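Local coordinates for Non-fluorescent flavoprotein (Photobacterium phosphoreum, PDB 1FVP) that binds two FMN molecules per subunit, each carrying a covalently attached myristate, and may have FMN-linked alkanal monooxygenase activity like its bacterial luciferase relatives, at residues K23-N26 against N27-T31; V184-L187 against A188-D192; K209-S212 against V213-L217. All coordinates share one frame; numbering follows the deposited sequence.

Contact 1 (K23-N26 against N27-T31); sequences KTMN and NALET. With FMA (6-(3-tetradecanoic acid) flavine mononucleotide), chain E.
Lys23 meets Asn27 one helical turn on: its carbonyl O accepts the Asn27 amide N at 3.1 Å, with an N-H...O angle of 166°. Its side chain runs with CG anti to the backbone N (chi1 -163°), which brings CG to 4.0 Å from Asn27 CG before the chain bends away at its third torsion. Thr24 continues the helical pattern, its O accepting the Ala28 N at 3.2 Å. Its methyl CG2 faces the ligand, 3.7 Å from C11 of the fatty-acid tail, while Ala28 CB lies 3.8 Å from C14, so two side chains one turn apart touch the tail at two points three carbons apart. Met25 supplies the apolar link within the helix: its CE reaches Leu29 CD1 at 3.5 Å, and its CG lies against C5' and C6' of the same tail. Leu29 N has weak bonds to both Met25 O and Asn26 O. Asn26 brings its ND2 to 4.2 Å from Leu29 CD2, a looser approach on the side where Tyr88 of the second subunit packs on both residues. Phe65 of that subunit packs on Met25. The arrangement is the start of the helix in the beta-alpha-beta unit of strand 6-11, helix 23-38 and strand 42-48, lining a pocket for the myristate-bearing flavin at the dimer interface.

Contact 2 (V184-L187 against A188-D192); sequences VANL and AGKFD. With FMA (6-(3-tetradecanoic acid) flavine mononucleotide), chain D.
The phenyl ring of Phe191 receives the carbonyl O of Leu187 at its edge, near the ring plane, with CD2 3.6 Å from that oxygen. Leu187 CD1 approaches the same ring more distantly, 4.4 Å from CE2. Elsewhere the ring meets Phe94 with the planes inclined at about 50°, and Leu128 of strand 126-134 and Arg103 of helix 100-116 also touch the side chain. The second flat group is the flavin: Ala185 CB lies over a face of its benzenoid ring, 3.4 Å from both C7 and C8, so the methyl sits above their shared bond.

Next to it, Val184 turns its two methyls to the fatty-acid tail of the same ligand, CG1 being 3.6 Å from C11. Its carbonyl O accepts Ala188 N, at an N-H...O angle of 159°, where the helix is becoming weakly bonded.

Leu187 has CG anti to its backbone N (chi1 -175°), and its CD1 meets Lys190 CG at 3.4 Å. The two side chains cross at about a right angle. The contact uses the root of the lysine chain, which then bends at its second and third torsions to pass CE by the Asn186 O at 3.2 Å. The Asn186 amide turns elsewhere, its ND2 bonding Ser182 O.

Beyond Lys190 the helix ends in a Schellman motif with Asp192, at positive phi, as the C-prime residue; Asp192 N reaches Gly189 O and Asn193 N reaches Ala188 O. Asn193 OD1 in turn is hydrogen-bonded to the ligand. The chemistry thus implies an apolar grip on flavin and tail by Val184 and Ala185, beside a helix terminus whose Schellman bond involves Asn193 N, which may help to orient the OD1 that binds the ligand.

Contact 3 (K209-S212 against V213-L217); sequences KKKS and VMIDL
Lys209 O accepts Val213 N at 2.8 Å and Lys211 O accepts Ile215 N at 3.1 Å, the latter nearly straight at 174°, so this part of the backbone follows the i to i+4 pattern of an alpha helix, while Asp216 N to Ser212 O is weak and Met214 N has a weak i to i+3 bond to Lys211 O.

Three pairs of side chains one turn apart then lie alongside each other and point the same way. In each, a lysine contributes the CG methylene rather than its charged end. Lys209 CG stands 4.1 Å from Val213 CG2, Lys210 CG stands 4.2 Å from Met214 SD, and Lys211 CG is 4.2 Å from Ile215 CG2. All three lysines carry CG anti to the backbone N, with chi1 between 155° and 165° in magnitude, which puts the start of each chain beside its partner; a bend at the third torsion then redirects the ammonium end. These separations are ordinary van der Waals contacts.

The ends of Lys210 and Lys209 turn to other elements. Buried Lys210 sends NZ to Thr31 OG1 of helix 23-38, with a weak bond to Asn27 O and a long, weak ion pair to Glu202; these three oxygen partners probably offset part of the cost of burying the ammonium. Lys209 NZ has a long, weak ion pair with Glu144. Lys211 and Ile215 both pack on Ile34, and Met214 O accepts Tyr42 OH.

Leu217, one turn past Val213, has CD1 4.0 Å from C7' of the tail of the flavin that also touches Val184. The arrangement is that of a C-terminal helix, 207-227, laid against helix 23-38 on the outside of the mainly parallel sheet, consistent with the barrel-like fold of the luciferase family.

Followed from the N terminus, contacts 1, 2 and 3 come in series; each joins adjacent segments within one helix, so none closes a long loop, and none nests in or crosses another. Contact 1 opens helix 23-38, contact 2 ends helix 178-190 and contact 3 lies in helix 207-227. Contacts 1 and 3 touch through Thr31 and Lys210, which ties the first helix to the last. Contacts 1 and 2 lie on opposite sides of the chain's centre, their own centres about 30 Å apart, and serve different flavins. Contacts 2 and 3 do not touch directly, yet the fatty-acid tail beside Val184 also reaches Leu217.

Contact 1 (K23-N26 against N27-T31)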
ATOM      1  N   LYS A  23      17.112  -2.778 -15.546  1.00 42.27           N
ATOM      2  CA  LYS A  23      17.854  -1.752 -14.852  1.00 40.53           C
ATOM      3  C   LYS A  23      16.997  -0.870 -13.956  1.00 39.49           C
ATOM      4  O   LYS A  23      17.398  -0.621 -12.802  1.00 39.70           O
ATOM      5  CB  LYS A  23      18.672  -0.778 -15.719  1.00 40.69           C
ATOM      6  CG  LYS A  23      19.703  -0.059 -14.835  1.00 41.48           C
ATOM      7  CD  LYS A  23      20.162   1.275 -15.356  1.00 42.92           C
ATOM      8  CE  LYS A  23      21.407   1.201 -16.219  1.00 44.27           C
ATOM      9  NZ  LYS A  23      21.499   2.373 -17.147  1.00 44.92           N
ATOM     10  N   THR A  24      15.893  -0.401 -14.507  1.00 38.02           N
ATOM     11  CA  THR A  24      14.977   0.464 -13.736  1.00 35.70           C
ATOM     12  C   THR A  24      14.706  -0.189 -12.381  1.00 34.25           C
ATOM     13  O   THR A  24      14.639   0.472 -11.334  1.00 33.89           O
ATOM     14  CB  THR A  24      13.653   0.741 -14.535  1.00 35.78           C
ATOM     15  OG1 THR A  24      13.955   1.809 -15.480  1.00 35.68           O
ATOM     16  CG2 THR A  24      12.415   1.108 -13.704  1.00 36.45           C
ATOM     17  N   MET A  25      14.568  -1.507 -12.432  1.00 32.52           N
ATOM     18  CA  MET A  25      14.262  -2.249 -11.228  1.00 31.42           C
ATOM     19  C   MET A  25      15.412  -2.518 -10.297  1.00 31.06           C
ATOM     20  O   MET A  25      15.176  -2.533  -9.063  1.00 31.18           O
ATOM     21  CB  MET A  25      13.487  -3.532 -11.556  1.00 32.15           C
ATOM     22  CG  MET A  25      12.416  -3.596 -10.487  1.00 32.50           C
ATOM     23  SD  MET A  25      12.630  -5.121  -9.551  1.00 32.93           S
ATOM     24  CE  MET A  25      11.215  -4.964  -8.438  1.00 33.16           C
ATOM     25  N   ASN A  26      16.595  -2.751 -10.849  1.00 30.49           N
ATOM     26  CA  ASN A  26      17.752  -3.028  -9.948  1.00 29.38           C
ATOM     27  C   ASN A  26      18.031  -1.781  -9.120  1.00 28.93           C
ATOM     28  O   ASN A  26      18.385  -1.887  -7.943  1.00 28.71           O
ATOM     29  CB  ASN A  26      18.898  -3.663 -10.694  1.00 29.41           C
ATOM     30  CG  ASN A  26      18.841  -5.177 -10.466  1.00 29.83           C
ATOM     31  OD1 ASN A  26      18.367  -5.890 -11.361  1.00 30.24           O
ATOM     32  ND2 ASN A  26      19.291  -5.593  -9.280  1.00 29.58           N
ATOM     33  N   ASN A  27      17.819  -0.646  -9.755  1.00 28.30           N
ATOM     34  CA  ASN A  27      17.975   0.686  -9.158  1.00 27.71           C
ATOM     35  C   ASN A  27      16.970   0.833  -8.000  1.00 26.99           C
ATOM     36  O   ASN A  27      17.316   1.294  -6.907  1.00 26.66           O
ATOM     37  CB  ASN A  27      17.746   1.776 -10.211  1.00 27.85           C
ATOM     38  CG  ASN A  27      18.721   1.750 -11.372  1.00 27.64           C
ATOM     39  OD1 ASN A  27      19.256   0.704 -11.759  1.00 26.94           O
ATOM     40  ND2 ASN A  27      18.981   2.948 -11.906  1.00 27.71           N
ATOM     41  N   ALA A  28      15.740   0.433  -8.307  1.00 26.21           N
ATOM     42  CA  ALA A  28      14.632   0.488  -7.361  1.00 25.27           C
ATOM     43  C   ALA A  28      14.848  -0.506  -6.228  1.00 25.08           C
ATOM     44  O   ALA A  28      14.299  -0.210  -5.159  1.00 24.95           O
ATOM     45  CB  ALA A  28      13.279   0.254  -7.997  1.00 25.19           C
ATOM     46  N   LEU A  29      15.598  -1.561  -6.475  1.00 24.98           N
ATOM     47  CA  LEU A  29      15.867  -2.577  -5.420  1.00 25.12           C
ATOM     48  C   LEU A  29      16.953  -2.062  -4.476  1.00 26.15           C
ATOM     49  O   LEU A  29      17.098  -2.437  -3.295  1.00 26.27           O
ATOM     50  CB  LEU A  29      16.152  -3.867  -6.148  1.00 23.72           C
ATOM     51  CG  LEU A  29      15.399  -5.148  -5.889  1.00 22.99           C
ATOM     52  CD1 LEU A  29      13.908  -5.050  -6.193  1.00 22.14           C
ATOM     53  CD2 LEU A  29      15.984  -6.206  -6.833  1.00 22.29           C
ATOM     54  N   GLU A  30      17.735  -1.132  -5.002  1.00 27.41           N
ATOM     55  CA  GLU A  30      18.842  -0.471  -4.303  1.00 28.44           C
ATOM     56  C   GLU A  30      18.292   0.648  -3.419  1.00 28.45           C
ATOM     57  O   GLU A  30      18.799   0.885  -2.323  1.00 28.62           O
ATOM     58  CB  GLU A  30      19.822   0.192  -5.265  1.00 29.87           C
ATOM     59  CG  GLU A  30      21.301  -0.099  -5.058  1.00 31.66           C
ATOM     60  CD  GLU A  30      21.852   0.387  -3.749  1.00 33.05           C
ATOM     61  OE1 GLU A  30      21.953   1.585  -3.537  1.00 34.65           O
ATOM     62  OE2 GLU A  30      22.178  -0.534  -2.971  1.00 33.27           O
ATOM     63  N   THR A  31      17.266   1.282  -3.968  1.00 28.24           N
ATOM     64  CA  THR A  31      16.546   2.371  -3.327  1.00 27.83           C
ATOM     65  C   THR A  31      15.916   1.796  -2.051  1.00 28.11           C
ATOM     66  O   THR A  31      15.730   2.516  -1.070  1.00 28.71           O
ATOM     67  CB  THR A  31      15.398   3.009  -4.204  1.00 27.86           C
ATOM     68  OG1 THR A  31      15.782   3.031  -5.612  1.00 27.15           O
ATOM     69  CG2 THR A  31      14.979   4.409  -3.731  1.00 27.91           C
TER
HETATM   70  N1  FMA E 232       5.787  -7.438 -18.329  1.00 45.94           N
HETATM   71  C2  FMA E 232       6.167  -6.986 -19.528  1.00 45.56           C
HETATM   72  O2  FMA E 232       5.587  -6.953 -20.548  1.00 45.04           O
HETATM   73  N3  FMA E 232       7.505  -6.433 -19.644  1.00 45.34           N
HETATM   74  C4  FMA E 232       8.340  -6.371 -18.581  1.00 45.54           C
HETATM   75  O4  FMA E 232       9.439  -5.889 -18.785  1.00 45.52           O
HETATM   76  C4A FMA E 232       7.906  -6.868 -17.309  1.00 45.73           C
HETATM   77  N5  FMA E 232       8.619  -6.871 -16.203  1.00 45.71           N
HETATM   78  C5A FMA E 232       8.258  -7.314 -14.989  1.00 45.40           C
HETATM   79  C6  FMA E 232       9.097  -7.285 -13.882  1.00 45.12           C
HETATM   80  C7  FMA E 232       8.618  -7.761 -12.681  1.00 45.05           C
HETATM   81  C7M FMA E 232       9.469  -7.771 -11.362  1.00 45.06           C
HETATM   82  C8  FMA E 232       7.292  -8.304 -12.556  1.00 45.07           C
HETATM   83  C8M FMA E 232       6.744  -8.831 -11.272  1.00 44.61           C
HETATM   84  C9  FMA E 232       6.493  -8.324 -13.676  1.00 45.43           C
HETATM   85  C9A FMA E 232       6.907  -7.867 -14.892  1.00 45.72           C
HETATM   86  N10 FMA E 232       6.163  -7.862 -16.058  1.00 46.32           N
HETATM   87  C10 FMA E 232       6.518  -7.417 -17.267  1.00 46.02           C
HETATM   88  C1B FMA E 232       4.742  -8.435 -16.022  1.00 47.30           C
HETATM   89  C2B FMA E 232       4.754 -10.016 -15.856  1.00 48.37           C
HETATM   90  O2B FMA E 232       5.906 -10.518 -16.475  1.00 48.52           O
HETATM   91  C3B FMA E 232       3.492 -10.488 -16.554  1.00 49.20           C
HETATM   92  O3' FMA E 232       3.383  -9.943 -17.804  1.00 49.01           O
HETATM   93  C4B FMA E 232       2.264 -10.232 -15.677  1.00 50.16           C
HETATM   94  O4' FMA E 232       2.707  -9.644 -14.394  1.00 50.02           O
HETATM   95  C5B FMA E 232       1.609 -11.610 -15.419  1.00 51.10           C
HETATM   96  O5' FMA E 232       0.354 -11.292 -14.587  1.00 52.18           O
HETATM   97  P   FMA E 232      -1.082 -11.880 -14.868  1.00 52.84           P
HETATM   98  O1P FMA E 232      -0.730 -12.981 -15.934  1.00 52.51           O
HETATM   99  O2P FMA E 232      -1.434 -12.519 -13.616  1.00 52.77           O
HETATM  100  O3P FMA E 232      -1.912 -10.829 -15.146  1.00 52.34           O
HETATM  101  C1' FMA E 232      12.174  -8.117 -15.416  1.00 45.60           C
HETATM  102  O1' FMA E 232      13.021  -8.034 -14.448  1.00 45.47           O
HETATM  103  O2' FMA E 232      12.499  -8.662 -16.497  1.00 45.55           O
HETATM  104  C2' FMA E 232      11.115  -7.081 -15.354  1.00 45.20           C
HETATM  105  C3' FMA E 232      10.454  -6.755 -14.032  1.00 44.87           C
HETATM  106  C4' FMA E 232      10.814  -5.434 -13.466  1.00 44.74           C
HETATM  107  C5' FMA E 232      10.070  -4.851 -12.288  1.00 43.90           C
HETATM  108  C6' FMA E 232       9.876  -3.377 -12.267  1.00 43.27           C
HETATM  109  C7' FMA E 232       9.430  -2.710 -13.558  1.00 42.67           C
HETATM  110  C8' FMA E 232       9.481  -1.237 -13.565  1.00 42.21           C
HETATM  111  C9' FMA E 232       8.823  -0.453 -12.421  1.00 41.71           C
HETATM  112  C11 FMA E 232       9.811  -0.130 -11.331  1.00 41.46           C
HETATM  113  C12 FMA E 232       9.788  -0.918 -10.068  1.00 41.19           C
HETATM  114  C13 FMA E 232       8.865  -0.557  -8.962  1.00 41.35           C
HETATM  115  C14 FMA E 232       9.451   0.004  -7.702  1.00 41.21           C
HETATM  116  C15 FMA E 232       9.467  -0.894  -6.505  1.00 41.07           C

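Contact 2 (V184-L187 against A188-D192)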
ATOM      1  N   VAL A 184      11.833  22.490  -0.111  1.00 35.95           N
ATOM      2  CA  VAL A 184      10.703  21.680   0.417  1.00 35.32           C
ATOM      3  C   VAL A 184      10.293  22.324   1.733  1.00 35.25           C
ATOM      4  O   VAL A 184       9.130  22.730   1.920  1.00 35.45           O
ATOM      5  CB  VAL A 184      11.172  20.225   0.417  1.00 35.11           C
ATOM      6  CG1 VAL A 184      11.534  19.746  -0.987  1.00 34.77           C
ATOM      7  CG2 VAL A 184      12.384  20.041   1.316  1.00 34.99           C
ATOM      8  N   ALA A 185      11.257  22.473   2.626  1.00 34.81           N
ATOM      9  CA  ALA A 185      11.013  23.067   3.948  1.00 34.46           C
ATOM     10  C   ALA A 185      10.814  24.568   3.764  1.00 34.32           C
ATOM     11  O   ALA A 185      11.373  25.399   4.486  1.00 34.63           O
ATOM     12  CB  ALA A 185      12.117  22.717   4.916  1.00 34.08           C
ATOM     13  N   ASN A 186      10.009  24.868   2.784  1.00 34.05           N
ATOM     14  CA  ASN A 186       9.597  26.212   2.344  1.00 34.04           C
ATOM     15  C   ASN A 186       8.151  25.982   1.839  1.00 33.28           C
ATOM     16  O   ASN A 186       7.225  26.741   2.130  1.00 33.66           O
ATOM     17  CB  ASN A 186      10.534  26.767   1.293  1.00 35.71           C
ATOM     18  CG  ASN A 186      10.691  28.269   1.172  1.00 36.91           C
ATOM     19  OD1 ASN A 186       9.727  29.033   0.961  1.00 36.95           O
ATOM     20  ND2 ASN A 186      11.959  28.706   1.293  1.00 36.53           N
ATOM     21  N   LEU A 187       8.081  24.875   1.105  1.00 31.75           N
ATOM     22  CA  LEU A 187       6.853  24.391   0.509  1.00 30.35           C
ATOM     23  C   LEU A 187       5.940  23.822   1.601  1.00 30.35           C
ATOM     24  O   LEU A 187       4.704  23.990   1.509  1.00 30.28           O
ATOM     25  CB  LEU A 187       7.134  23.356  -0.594  1.00 28.54           C
ATOM     26  CG  LEU A 187       5.861  22.926  -1.332  1.00 27.61           C
ATOM     27  CD1 LEU A 187       5.117  24.129  -1.900  1.00 26.08           C
ATOM     28  CD2 LEU A 187       6.218  21.960  -2.445  1.00 27.31           C
ATOM     29  N   ALA A 188       6.600  23.175   2.569  1.00 29.54           N
ATOM     30  CA  ALA A 188       5.829  22.587   3.686  1.00 28.58           C
ATOM     31  C   ALA A 188       4.831  23.705   4.047  1.00 28.31           C
ATOM     32  O   ALA A 188       3.621  23.486   4.074  1.00 28.19           O
ATOM     33  CB  ALA A 188       6.683  22.182   4.855  1.00 28.34           C
ATOM     34  N   GLY A 189       5.428  24.871   4.209  1.00 27.91           N
ATOM     35  CA  GLY A 189       4.814  26.138   4.539  1.00 27.22           C
ATOM     36  C   GLY A 189       3.551  26.466   3.768  1.00 27.08           C
ATOM     37  O   GLY A 189       2.498  26.743   4.397  1.00 27.54           O
ATOM     38  N   LYS A 190       3.627  26.432   2.444  1.00 26.26           N
ATOM     39  CA  LYS A 190       2.479  26.749   1.596  1.00 25.61           C
ATOM     40  C   LYS A 190       1.325  25.777   1.848  1.00 25.19           C
ATOM     41  O   LYS A 190       0.245  25.967   1.290  1.00 24.60           O
ATOM     42  CB  LYS A 190       2.775  26.743   0.113  1.00 26.61           C
ATOM     43  CG  LYS A 190       4.136  27.049  -0.440  1.00 26.62           C
ATOM     44  CD  LYS A 190       4.479  28.524  -0.494  1.00 26.89           C
ATOM     45  CE  LYS A 190       5.336  28.887   0.715  1.00 27.77           C
ATOM     46  NZ  LYS A 190       5.449  30.370   0.842  1.00 28.75           N
ATOM     47  N   PHE A 191       1.571  24.747   2.608  1.00 25.30           N
ATOM     48  CA  PHE A 191       0.676  23.667   3.017  1.00 24.82           C
ATOM     49  C   PHE A 191       0.463  23.793   4.534  1.00 25.85           C
ATOM     50  O   PHE A 191       0.395  22.798   5.287  1.00 26.33           O
ATOM     51  CB  PHE A 191       1.214  22.268   2.666  1.00 22.33           C
ATOM     52  CG  PHE A 191       0.946  21.865   1.248  1.00 20.80           C
ATOM     53  CD1 PHE A 191      -0.303  21.400   0.880  1.00 20.54           C
ATOM     54  CD2 PHE A 191       1.922  21.982   0.270  1.00 20.30           C
ATOM     55  CE1 PHE A 191      -0.607  21.048  -0.425  1.00 19.96           C
ATOM     56  CE2 PHE A 191       1.650  21.635  -1.049  1.00 20.11           C
ATOM     57  CZ  PHE A 191       0.373  21.161  -1.392  1.00 19.85           C
ATOM     58  N   ASP A 192       0.405  25.036   4.977  1.00 26.42           N
ATOM     59  CA  ASP A 192       0.227  25.361   6.397  1.00 27.33           C
ATOM     60  C   ASP A 192       1.122  24.433   7.233  1.00 26.96           C
ATOM     61  O   ASP A 192       0.816  24.226   8.430  1.00 27.47           O
ATOM     62  CB  ASP A 192      -1.212  25.292   6.887  1.00 29.15           C
ATOM     63  CG  ASP A 192      -2.292  25.791   5.962  1.00 30.84           C
ATOM     64  OD1 ASP A 192      -2.498  27.005   5.766  1.00 31.12           O
ATOM     65  OD2 ASP A 192      -2.971  24.878   5.423  1.00 32.23           O
TER
HETATM   66  N1  FMA D 233       9.544  22.729  11.055  1.00 60.48           N
HETATM   67  C2  FMA D 233       9.003  21.725  11.746  1.00 60.72           C
HETATM   68  O2  FMA D 233       8.063  21.738  12.448  1.00 61.31           O
HETATM   69  N3  FMA D 233       9.608  20.402  11.661  1.00 60.32           N
HETATM   70  C4  FMA D 233      10.700  20.186  10.903  1.00 60.08           C
HETATM   71  O4  FMA D 233      11.172  19.070  10.869  1.00 60.17           O
HETATM   72  C4A FMA D 233      11.266  21.278  10.174  1.00 59.98           C
HETATM   73  N5  FMA D 233      12.325  21.178   9.411  1.00 59.61           N
HETATM   74  C5A FMA D 233      12.903  22.165   8.708  1.00 59.09           C
HETATM   75  C6  FMA D 233      14.032  21.963   7.919  1.00 58.14           C
HETATM   76  C7  FMA D 233      14.548  23.036   7.237  1.00 58.58           C
HETATM   77  C7M FMA D 233      15.810  22.934   6.310  1.00 58.82           C
HETATM   78  C8  FMA D 233      13.956  24.350   7.330  1.00 58.87           C
HETATM   79  C8M FMA D 233      14.485  25.547   6.609  1.00 58.53           C
HETATM   80  C9  FMA D 233      12.841  24.513   8.125  1.00 59.24           C
HETATM   81  C9A FMA D 233      12.274  23.485   8.818  1.00 59.43           C
HETATM   82  N10 FMA D 233      11.149  23.584   9.627  1.00 59.88           N
HETATM   83  C10 FMA D 233      10.591  22.595  10.324  1.00 60.07           C
HETATM   84  C1B FMA D 233      10.450  24.937   9.772  1.00 60.34           C
HETATM   85  C2B FMA D 233       8.895  24.849  10.088  1.00 61.21           C
HETATM   86  O2B FMA D 233       8.364  25.707   9.094  1.00 61.05           O
HETATM   87  C3B FMA D 233       8.643  25.318  11.503  1.00 62.19           C
HETATM   88  O3' FMA D 233       9.792  25.221  12.282  1.00 62.26           O
HETATM   89  C4B FMA D 233       7.493  24.619  12.236  1.00 63.13           C
HETATM   90  O4' FMA D 233       6.232  24.765  11.490  1.00 62.91           O
HETATM   91  C5B FMA D 233       7.286  25.242  13.645  1.00 64.30           C
HETATM   92  O5' FMA D 233       5.822  25.748  13.675  1.00 65.69           O
HETATM   93  P   FMA D 233       5.288  27.173  14.103  1.00 66.69           P
HETATM   94  O1P FMA D 233       5.623  27.140  15.635  1.00 66.42           O
HETATM   95  O2P FMA D 233       6.058  28.169  13.385  1.00 66.35           O
HETATM   96  O3P FMA D 233       3.967  27.266  13.711  1.00 66.81           O
HETATM   97  C1' FMA D 233      16.474  19.460   9.025  0.92 56.81           C
HETATM   98  O1' FMA D 233      17.257  20.127   8.246  0.84 56.91           O
HETATM   99  O2' FMA D 233      16.967  18.796   9.943  0.69 56.83           O
HETATM  100  C2' FMA D 233      15.134  20.100   9.177  0.94 56.80           C
HETATM  101  C3' FMA D 233      14.578  20.598   7.836  0.98 56.83           C
HETATM  102  C4' FMA D 233      13.660  19.545   7.291  1.00 55.71           C
HETATM  103  C5' FMA D 233      14.179  18.525   6.307  1.00 54.27           C
HETATM  104  C6' FMA D 233      13.256  18.298   5.136  1.00 52.90           C
HETATM  105  C7' FMA D 233      13.402  16.907   4.534  1.00 51.63           C
HETATM  106  C8' FMA D 233      13.843  16.839   3.134  1.00 50.39           C
HETATM  107  C9' FMA D 233      12.813  16.793   2.018  1.00 49.40           C
HETATM  108  C11 FMA D 233      13.382  17.093   0.665  1.00 48.72           C
HETATM  109  C12 FMA D 233      14.723  16.624   0.238  1.00 48.26           C
HETATM  110  C13 FMA D 233      15.181  16.851  -1.164  1.00 47.59           C
HETATM  111  C14 FMA D 233      16.518  16.303  -1.545  1.00 47.07           C
HETATM  112  C15 FMA D 233      17.605  16.513  -0.529  1.00 46.97           C

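Contact 3 (K209-S212 against V213-L217)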
ATOM      1  N   LYS A 209      25.153   8.608  -6.159  1.00 18.42           N
ATOM      2  CA  LYS A 209      24.670   9.950  -5.771  1.00 17.88           C
ATOM      3  C   LYS A 209      23.550   9.643  -4.763  1.00 18.22           C
ATOM      4  O   LYS A 209      23.750   9.925  -3.584  1.00 18.39           O
ATOM      5  CB  LYS A 209      24.042  10.815  -6.825  1.00 16.27           C
ATOM      6  CG  LYS A 209      24.109  12.306  -6.545  1.00 15.43           C
ATOM      7  CD  LYS A 209      23.967  13.097  -7.840  1.00 15.84           C
ATOM      8  CE  LYS A 209      22.741  12.768  -8.652  1.00 15.54           C
ATOM      9  NZ  LYS A 209      22.696  13.504  -9.952  1.00 15.80           N
ATOM     10  N   LYS A 210      22.521   9.049  -5.344  1.00 18.76           N
ATOM     11  CA  LYS A 210      21.287   8.638  -4.651  1.00 18.44           C
ATOM     12  C   LYS A 210      21.541   8.017  -3.287  1.00 18.92           C
ATOM     13  O   LYS A 210      20.929   8.487  -2.293  1.00 18.91           O
ATOM     14  CB  LYS A 210      20.377   7.786  -5.513  1.00 16.54           C
ATOM     15  CG  LYS A 210      19.387   6.934  -4.726  1.00 16.18           C
ATOM     16  CD  LYS A 210      18.333   6.321  -5.631  1.00 16.02           C
ATOM     17  CE  LYS A 210      18.659   4.908  -6.075  1.00 14.96           C
ATOM     18  NZ  LYS A 210      17.858   4.579  -7.294  1.00 14.03           N
ATOM     19  N   LYS A 211      22.415   7.029  -3.202  1.00 19.25           N
ATOM     20  CA  LYS A 211      22.697   6.429  -1.881  1.00 20.13           C
ATOM     21  C   LYS A 211      23.245   7.517  -0.967  1.00 20.17           C
ATOM     22  O   LYS A 211      22.967   7.488   0.236  1.00 20.39           O
ATOM     23  CB  LYS A 211      23.634   5.235  -1.920  1.00 21.11           C
ATOM     24  CG  LYS A 211      24.212   4.827  -0.575  1.00 22.37           C
ATOM     25  CD  LYS A 211      25.355   3.841  -0.668  1.00 23.72           C
ATOM     26  CE  LYS A 211      26.517   4.356  -1.480  1.00 25.82           C
ATOM     27  NZ  LYS A 211      27.302   5.449  -0.836  1.00 26.71           N
ATOM     28  N   SER A 212      23.983   8.464  -1.510  1.00 20.78           N
ATOM     29  CA  SER A 212      24.579   9.539  -0.701  1.00 21.56           C
ATOM     30  C   SER A 212      23.618  10.631  -0.312  1.00 22.14           C
ATOM     31  O   SER A 212      23.760  11.204   0.790  1.00 22.34           O
ATOM     32  CB  SER A 212      25.848  10.072  -1.346  1.00 21.83           C
ATOM     33  OG  SER A 212      26.836   9.050  -1.156  1.00 22.81           O
ATOM     34  N   VAL A 213      22.676  10.911  -1.193  1.00 22.96           N
ATOM     35  CA  VAL A 213      21.652  11.925  -0.932  1.00 23.06           C
ATOM     36  C   VAL A 213      20.609  11.323   0.028  1.00 23.65           C
ATOM     37  O   VAL A 213      19.769  12.085   0.517  1.00 24.13           O
ATOM     38  CB  VAL A 213      20.931  12.410  -2.195  1.00 22.62           C
ATOM     39  CG1 VAL A 213      20.931  13.935  -2.253  1.00 23.41           C
ATOM     40  CG2 VAL A 213      21.402  11.775  -3.473  1.00 21.96           C
ATOM     41  N   MET A 214      20.664  10.013   0.225  1.00 24.20           N
ATOM     42  CA  MET A 214      19.695   9.344   1.105  1.00 24.70           C
ATOM     43  C   MET A 214      20.218   9.243   2.527  1.00 25.08           C
ATOM     44  O   MET A 214      19.585   9.785   3.445  1.00 25.04           O
ATOM     45  CB  MET A 214      19.208   8.010   0.559  1.00 24.39           C
ATOM     46  CG  MET A 214      18.045   8.240  -0.387  1.00 23.80           C
ATOM     47  SD  MET A 214      17.523   6.615  -1.018  1.00 23.21           S
ATOM     48  CE  MET A 214      16.624   5.972   0.394  1.00 23.22           C
ATOM     49  N   ILE A 215      21.350   8.588   2.697  1.00 26.00           N
ATOM     50  CA  ILE A 215      21.887   8.470   4.063  1.00 26.79           C
ATOM     51  C   ILE A 215      22.353   9.812   4.593  1.00 27.12           C
ATOM     52  O   ILE A 215      22.610   9.860   5.815  1.00 27.38           O
ATOM     53  CB  ILE A 215      22.850   7.268   4.238  1.00 27.18           C
ATOM     54  CG1 ILE A 215      24.316   7.707   4.485  1.00 27.36           C
ATOM     55  CG2 ILE A 215      22.758   6.224   3.092  1.00 27.45           C
ATOM     56  CD1 ILE A 215      24.835   7.172   5.870  1.00 27.94           C
ATOM     57  N   ASP A 216      22.444  10.851   3.786  1.00 27.80           N
ATOM     58  CA  ASP A 216      22.868  12.161   4.295  1.00 28.84           C
ATOM     59  C   ASP A 216      21.781  12.695   5.261  1.00 28.82           C
ATOM     60  O   ASP A 216      22.061  12.965   6.424  1.00 29.32           O
ATOM     61  CB  ASP A 216      23.020  13.268   3.265  1.00 30.71           C
ATOM     62  CG  ASP A 216      24.470  13.519   2.902  1.00 32.28           C
ATOM     63  OD1 ASP A 216      25.230  12.549   3.073  1.00 32.92           O
ATOM     64  OD2 ASP A 216      24.691  14.681   2.489  1.00 32.97           O
ATOM     65  N   LEU A 217      20.659  12.858   4.608  1.00 28.47           N
ATOM     66  CA  LEU A 217      19.375  13.343   5.083  1.00 28.11           C
ATOM     67  C   LEU A 217      18.807  12.532   6.250  1.00 28.34           C
ATOM     68  O   LEU A 217      18.036  13.028   7.081  1.00 28.20           O
ATOM     69  CB  LEU A 217      18.481  13.360   3.828  1.00 26.55           C
ATOM     70  CG  LEU A 217      16.997  13.239   4.097  1.00 25.65           C
ATOM     71  CD1 LEU A 217      16.539  14.416   4.947  1.00 26.12           C
ATOM     72  CD2 LEU A 217      16.293  13.296   2.752  1.00 26.52           C
TER